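Local coordinates for uncharacterized protein, DUF633, LMOf2365_1472 (Listeria monocytogenes str. 4b F2365, PDB 3GNL) that is uncharacterized but is probably a tRNA (adenine(22)-N(1))-methyltransferase that methylates N1 of adenine 22 using S-adenosylmethionine, at residues Gln211-Thr215 and Glu216-Lys220; Ala219-Arg222 and Glu223-Lys227. All blocks are in the same frame, centred on the assembly; numbering follows the deposited sequence. Where two conformers were deposited one is given.

Contact 1 (Gln211-Thr215 and Glu216-Lys220)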
ATOM      1  N   GLN A 211      24.206  -2.014  30.590  0.70 30.79           N
ATOM      2  CA  GLN A 211      25.236  -0.985  30.648  0.70 32.36           C
ATOM      3  C   GLN A 211      26.612  -1.633  30.418  0.70 31.84           C
ATOM      4  O   GLN A 211      26.857  -2.760  30.886  0.70 31.48           O
ATOM      5  CB  GLN A 211      25.207  -0.261  32.003  0.70 34.01           C
ATOM      6  CG  GLN A 211      23.833  -0.132  32.639  0.70 36.37           C
ATOM      7  CD  GLN A 211      23.283   1.274  32.591  0.70 37.73           C
ATOM      8  OE1 GLN A 211      23.109   1.920  33.633  0.70 38.88           O
ATOM      9  NE2 GLN A 211      22.988   1.760  31.387  0.70 38.52           N
ATOM     10  N   PRO A 212      27.513  -0.934  29.702  1.00 32.01           N
ATOM     11  CA  PRO A 212      27.324   0.423  29.197  1.00 31.05           C
ATOM     12  C   PRO A 212      26.554   0.422  27.888  1.00 30.47           C
ATOM     13  O   PRO A 212      26.633  -0.509  27.111  1.00 30.41           O
ATOM     14  CB  PRO A 212      28.760   0.909  28.949  1.00 31.88           C
ATOM     15  CG  PRO A 212      29.526  -0.375  28.589  1.00 32.44           C
ATOM     16  CD  PRO A 212      28.874  -1.454  29.411  1.00 32.90           C
ATOM     17  N   VAL A 213      25.812   1.486  27.670  1.00 30.81           N
ATOM     18  CA  VAL A 213      25.102   1.634  26.409  1.00 30.32           C
ATOM     19  C   VAL A 213      25.985   2.368  25.387  1.00 31.35           C
ATOM     20  O   VAL A 213      26.434   3.483  25.656  1.00 32.39           O
ATOM     21  CB  VAL A 213      23.776   2.381  26.653  1.00 29.31           C
ATOM     22  CG1 VAL A 213      22.960   2.522  25.383  1.00 28.77           C
ATOM     23  CG2 VAL A 213      22.966   1.718  27.752  1.00 30.12           C
ATOM     24  N   SER A 214      26.222   1.749  24.231  1.00 30.01           N
ATOM     25  CA  SER A 214      26.979   2.339  23.121  1.00 29.15           C
ATOM     26  C   SER A 214      26.331   3.630  22.611  1.00 31.24           C
ATOM     27  O   SER A 214      25.137   3.875  22.861  1.00 31.07           O
ATOM     28  CB  SER A 214      27.130   1.357  21.962  1.00 30.20           C
ATOM     29  OG  SER A 214      25.856   1.131  21.335  1.00 28.57           O
ATOM     30  N   THR A 215      27.116   4.462  21.916  1.00 31.63           N
ATOM     31  CA  THR A 215      26.527   5.663  21.311  1.00 31.96           C
ATOM     32  C   THR A 215      25.450   5.260  20.275  1.00 30.09           C
ATOM     33  O   THR A 215      24.412   5.923  20.192  1.00 31.31           O
ATOM     34  CB  THR A 215      27.606   6.663  20.760  1.00 32.80           C
ATOM     35  OG1 THR A 215      28.521   6.973  21.816  1.00 35.11           O
ATOM     36  CG2 THR A 215      26.957   7.982  20.346  1.00 34.71           C
ATOM     37  N   GLU A 216      25.690   4.176  19.530  1.00 30.63           N
ATOM     38  CA  GLU A 216      24.695   3.606  18.575  1.00 29.47           C
ATOM     39  C   GLU A 216      23.373   3.271  19.269  1.00 29.93           C
ATOM     40  O   GLU A 216      22.303   3.639  18.779  1.00 28.76           O
ATOM     41  CB  GLU A 216      25.220   2.346  17.892  1.00 32.17           C
ATOM     42  CG  GLU A 216      26.395   2.612  16.973  1.00 32.34           C
ATOM     43  CD  GLU A 216      27.727   2.729  17.740  1.00 33.43           C
ATOM     44  OE1 GLU A 216      27.740   2.799  18.983  1.00 35.57           O
ATOM     45  OE2 GLU A 216      28.754   2.780  17.071  1.00 36.30           O
ATOM     46  N   ASN A 217      23.454   2.601  20.415  1.00 29.02           N
ATOM     47  CA  ASN A 217      22.229   2.265  21.161  1.00 28.99           C
ATOM     48  C   ASN A 217      21.571   3.421  21.894  1.00 29.04           C
ATOM     49  O   ASN A 217      20.349   3.410  22.119  1.00 26.80           O
ATOM     50  CB  ASN A 217      22.462   1.076  22.087  1.00 27.26           C
ATOM     51  CG  ASN A 217      22.467  -0.235  21.337  1.00 27.70           C
ATOM     52  OD1 ASN A 217      21.833  -0.366  20.267  1.00 28.76           O
ATOM     53  ND2 ASN A 217      23.190  -1.201  21.861  1.00 27.00           N
ATOM     54  N   GLN A 218      22.344   4.462  22.229  1.00 29.20           N
ATOM     55  CA  GLN A 218      21.720   5.653  22.804  1.00 30.33           C
ATOM     56  C   GLN A 218      20.828   6.355  21.769  1.00 28.83           C
ATOM     57  O   GLN A 218      19.754   6.852  22.126  1.00 30.65           O
ATOM     58  CB  GLN A 218      22.768   6.649  23.364  1.00 34.45           C
ATOM     59  CG  GLN A 218      23.447   6.183  24.641  1.00 37.57           C
ATOM     60  CD  GLN A 218      22.541   6.175  25.874  1.00 41.48           C
ATOM     61  OE1 GLN A 218      21.315   6.406  25.799  1.00 43.30           O
ATOM     62  NE2 GLN A 218      23.152   5.910  27.033  1.00 43.40           N
ATOM     63  N   ALA A 219      21.292   6.369  20.526  1.00 29.47           N
ATOM     64  CA  ALA A 219      20.569   6.963  19.417  1.00 29.75           C
ATOM     65  C   ALA A 219      19.332   6.106  19.138  1.00 28.71           C
ATOM     66  O   ALA A 219      18.252   6.649  18.883  1.00 30.83           O
ATOM     67  CB  ALA A 219      21.439   7.069  18.191  1.00 29.76           C
ATOM     68  N   LYS A 220      19.491   4.784  19.231  1.00 27.64           N
ATOM     69  CA  LYS A 220      18.352   3.871  19.037  1.00 28.40           C
ATOM     70  C   LYS A 220      17.264   4.157  20.086  1.00 25.70           C
ATOM     71  O   LYS A 220      16.051   4.198  19.765  1.00 24.92           O
ATOM     72  CB  LYS A 220      18.828   2.408  19.066  1.00 30.30           C
ATOM     73  CG  LYS A 220      17.756   1.336  18.755  1.00 35.76           C
ATOM     74  CD  LYS A 220      18.398   0.043  18.177  1.00 38.69           C
ATOM     75  CE  LYS A 220      17.351  -0.778  17.367  1.00 39.98           C
ATOM     76  NZ  LYS A 220      17.604  -2.267  17.335  1.00 41.12           N
TER
HETATM   77  O   HOH W   1      25.286  -0.912  23.920  1.00 29.12           O

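Contact 2 (Ala219-Arg222 and Glu223-Lys227)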
ATOM      1  N   ALA A 219      21.292   6.369  20.526  1.00 29.47           N
ATOM      2  CA  ALA A 219      20.569   6.963  19.417  1.00 29.75           C
ATOM      3  C   ALA A 219      19.332   6.106  19.138  1.00 28.71           C
ATOM      4  O   ALA A 219      18.252   6.649  18.883  1.00 30.83           O
ATOM      5  CB  ALA A 219      21.439   7.069  18.191  1.00 29.76           C
ATOM      6  N   LYS A 220      19.491   4.784  19.231  1.00 27.64           N
ATOM      7  CA  LYS A 220      18.352   3.871  19.037  1.00 28.40           C
ATOM      8  C   LYS A 220      17.264   4.157  20.086  1.00 25.70           C
ATOM      9  O   LYS A 220      16.051   4.198  19.765  1.00 24.92           O
ATOM     10  CB  LYS A 220      18.828   2.408  19.066  1.00 30.30           C
ATOM     11  CG  LYS A 220      17.756   1.336  18.755  1.00 35.76           C
ATOM     12  CD  LYS A 220      18.398   0.043  18.177  1.00 38.69           C
ATOM     13  CE  LYS A 220      17.351  -0.778  17.367  1.00 39.98           C
ATOM     14  NZ  LYS A 220      17.604  -2.267  17.335  1.00 41.12           N
ATOM     15  N   ILE A 221      17.670   4.389  21.330  1.00 25.19           N
ATOM     16  CA  ILE A 221      16.754   4.709  22.414  1.00 23.82           C
ATOM     17  C   ILE A 221      16.006   6.020  22.143  1.00 26.38           C
ATOM     18  O   ILE A 221      14.804   6.080  22.293  1.00 24.88           O
ATOM     19  CB  ILE A 221      17.471   4.732  23.797  1.00 24.80           C
ATOM     20  CG1 ILE A 221      17.824   3.297  24.219  1.00 23.98           C
ATOM     21  CG2 ILE A 221      16.652   5.416  24.879  1.00 24.20           C
ATOM     22  CD1 ILE A 221      18.447   3.204  25.603  1.00 26.24           C
ATOM     23  N   ARG A 222      16.740   7.067  21.757  1.00 28.09           N
ATOM     24  CA  ARG A 222      16.112   8.313  21.335  1.00 29.67           C
ATOM     25  C   ARG A 222      15.064   8.091  20.238  1.00 26.37           C
ATOM     26  O   ARG A 222      13.959   8.633  20.331  1.00 29.25           O
ATOM     27  CB  ARG A 222      17.162   9.317  20.878  1.00 32.24           C
ATOM     28  CG  ARG A 222      17.554  10.283  21.973  1.00 36.02           C
ATOM     29  CD  ARG A 222      18.607  11.294  21.496  1.00 37.25           C
ATOM     30  NE  ARG A 222      19.955  10.717  21.554  1.00 40.24           N
ATOM     31  CZ  ARG A 222      20.711  10.411  20.498  1.00 40.31           C
ATOM     32  NH1 ARG A 222      20.289  10.630  19.253  1.00 42.43           N
ATOM     33  NH2 ARG A 222      21.897   9.876  20.694  1.00 39.55           N
ATOM     34  N   GLU A 223      15.414   7.308  19.219  1.00 27.80           N
ATOM     35  CA  GLU A 223      14.469   6.987  18.150  1.00 28.44           C
ATOM     36  C   GLU A 223      13.218   6.276  18.700  1.00 27.06           C
ATOM     37  O   GLU A 223      12.090   6.646  18.388  1.00 26.16           O
ATOM     38  CB  GLU A 223      15.102   6.165  17.028  1.00 32.98           C
ATOM     39  CG  GLU A 223      14.021   5.750  16.010  1.00 38.61           C
ATOM     40  CD  GLU A 223      14.541   5.353  14.640  1.00 42.34           C
ATOM     41  OE1 GLU A 223      15.319   4.370  14.546  1.00 43.77           O
ATOM     42  OE2 GLU A 223      14.121   6.007  13.644  1.00 45.42           O
ATOM     43  N   LEU A 224      13.422   5.271  19.546  1.00 24.72           N
ATOM     44  CA  LEU A 224      12.294   4.552  20.135  1.00 23.09           C
ATOM     45  C   LEU A 224      11.435   5.470  21.016  1.00 23.17           C
ATOM     46  O   LEU A 224      10.189   5.383  21.016  1.00 21.84           O
ATOM     47  CB  LEU A 224      12.797   3.346  20.942  1.00 22.40           C
ATOM     48  CG  LEU A 224      13.433   2.242  20.111  1.00 23.52           C
ATOM     49  CD1 LEU A 224      14.233   1.334  21.054  1.00 25.00           C
ATOM     50  CD2 LEU A 224      12.391   1.438  19.350  1.00 24.43           C
ATOM     51  N   GLU A 225      12.065   6.357  21.800  1.00 23.27           N
ATOM     52  CA  GLU A 225      11.292   7.329  22.595  1.00 24.28           C
ATOM     53  C   GLU A 225      10.388   8.206  21.717  1.00 24.07           C
ATOM     54  O   GLU A 225       9.253   8.479  22.102  1.00 24.53           O
ATOM     55  CB  GLU A 225      12.194   8.217  23.466  1.00 27.06           C
ATOM     56  CG  GLU A 225      12.819   7.448  24.646  1.00 29.72           C
ATOM     57  CD  GLU A 225      13.951   8.225  25.334  1.00 34.06           C
ATOM     58  OE1 GLU A 225      14.567   9.112  24.705  1.00 35.91           O
ATOM     59  OE2 GLU A 225      14.224   7.912  26.509  1.00 35.67           O
ATOM     60  N   HIS A 226      10.919   8.606  20.569  1.00 24.14           N
ATOM     61  CA  HIS A 226      10.189   9.457  19.605  1.00 27.03           C
ATOM     62  C   HIS A 226       8.974   8.705  19.066  1.00 25.68           C
ATOM     63  O   HIS A 226       7.856   9.251  19.008  1.00 24.76           O
ATOM     64  CB  HIS A 226      11.104   9.862  18.436  1.00 30.02           C
ATOM     65  CG  HIS A 226      10.438  10.701  17.376  1.00 36.34           C
ATOM     66  ND1 HIS A 226       9.768  11.879  17.653  1.00 37.94           N
ATOM     67  CD2 HIS A 226      10.401  10.561  16.024  1.00 38.15           C
ATOM     68  CE1 HIS A 226       9.318  12.410  16.524  1.00 38.12           C
ATOM     69  NE2 HIS A 226       9.694  11.633  15.521  1.00 39.26           N
ATOM     70  N   LYS A 227       9.192   7.446  18.694  1.00 24.15           N
ATOM     71  CA  LYS A 227       8.090   6.649  18.201  1.00 23.49           C
ATOM     72  C   LYS A 227       7.014   6.400  19.250  1.00 21.41           C
ATOM     73  O   LYS A 227       5.819   6.499  18.969  1.00 21.30           O
ATOM     74  CB  LYS A 227       8.567   5.317  17.624  1.00 24.99           C
ATOM     75  CG  LYS A 227       9.498   5.405  16.396  1.00 28.85           C
ATOM     76  CD  LYS A 227       9.739   3.967  15.939  1.00 32.26           C
ATOM     77  CE  LYS A 227      11.086   3.764  15.349  1.00 35.14           C
ATOM     78  NZ  LYS A 227      11.009   3.584  13.897  1.00 37.13           N
TER

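Contact 1 (Gln211-Thr215 and Glu216-Lys220)
Between Ser214 and Asn217 the chain turns from the loop into helix 215-235, their CA atoms 5.1 Å apart, and Ser214 takes the N-cap position. Its OG accepts from Asn217 N over 3.0 Å at an N-H...O angle of 159°. With chi1 at 69°, OG lies between the backbone N and the carbonyl carbon and swings forward over the first turn, where it takes up a backbone amide, as an N-cap side chain does. The carbonyls then take over: Ser214 O accepts from Gln218 N at 2.9 Å, and Thr215 O from Ala219 N at 3.2 Å. A water bridges the cap residue and the first turn, accepting from Ser214 N at 2.8 Å and from Asn217 ND2 at 3.0 Å. Val213, just ahead of the cap, turns back on the helix, and its side chain crosses those of Asn217 and Gln218 at about a right angle; with Asn217 it also touches Ile207 of helix 187-208. Its CG1 methyl rests against Asn217 CB at 3.6 Å, while Gln218, bent at chi2 (-70°), brings NE2 to 3.6 Å from Val213 CB.

Contact 2 (Ala219-Arg222 and Glu223-Lys227)
Leu224 N donates to Lys220 O over 2.8 Å, with an N-H...O angle of 163°. The Leu224 side chain leans over the same oxygen: chi1 of -67° turns CG back along the helix, to 3.3 Å from Lys220 O. CD1 reaches on to brush Lys220 CG at 4.2 Å, the aliphatic root of a lysine that otherwise runs outward, extended. The next bond, from Glu225 N to Ile221 O, is equally short. Glu225 repeats the backward lean, laying CG against Ile221 O at 3.4 Å, and its extended chain then crosses the Ile221 side chain obliquely, putting OE2 3.8 Å from the CG2 methyl. That carboxylate therefore meets hydrocarbon here, and Arg222 NE, the neighbouring positive group, stays 6.4 Å from Glu225 OE1, too far to pair. These are successive i to i+4 contacts in the middle of helix 215-235, which packs against helix 187-208 in a helical hairpin that projects from the Rossmann-like domain. Ile221 and Leu224 are the buried residues of this turn: Ile221 lies on Ser208, and Leu224 on Trp200 and Ile203, all of the partner helix. Arg222 takes another course. Its chain bends at chi3 (-82°) and runs back toward the start of the helix, laying one guanidinium face over Ala219 CA, which sits 3.2 Å above the plane and toward the rim of the group. One turn apart, Glu223 OE2 and Lys227 NZ form a long salt bridge of 4.0 Å, and the lysine chain also touches Trp200 and Phe176.

How the contacts relate
The two contacts follow one another along helix 215-235, with centres about 11 Å apart and Ala219 and Lys220 common to both. Contact 1 comes first in the chain, at the loop after helix 187-208, about 33 Å from the centre of the chain; contact 2 overlaps its end and lies nearer, at about 25 Å. Going along them thus leads from the far end of the helical hairpin back toward the body of the protein. Helix 187-208 backs both, and contact 2 also touches helix 172-177 through His226 and Lys227. Together they carry the chain from a surface turn into a partly buried helix, set apart from the parallel strands of the presumed methyltransferase core.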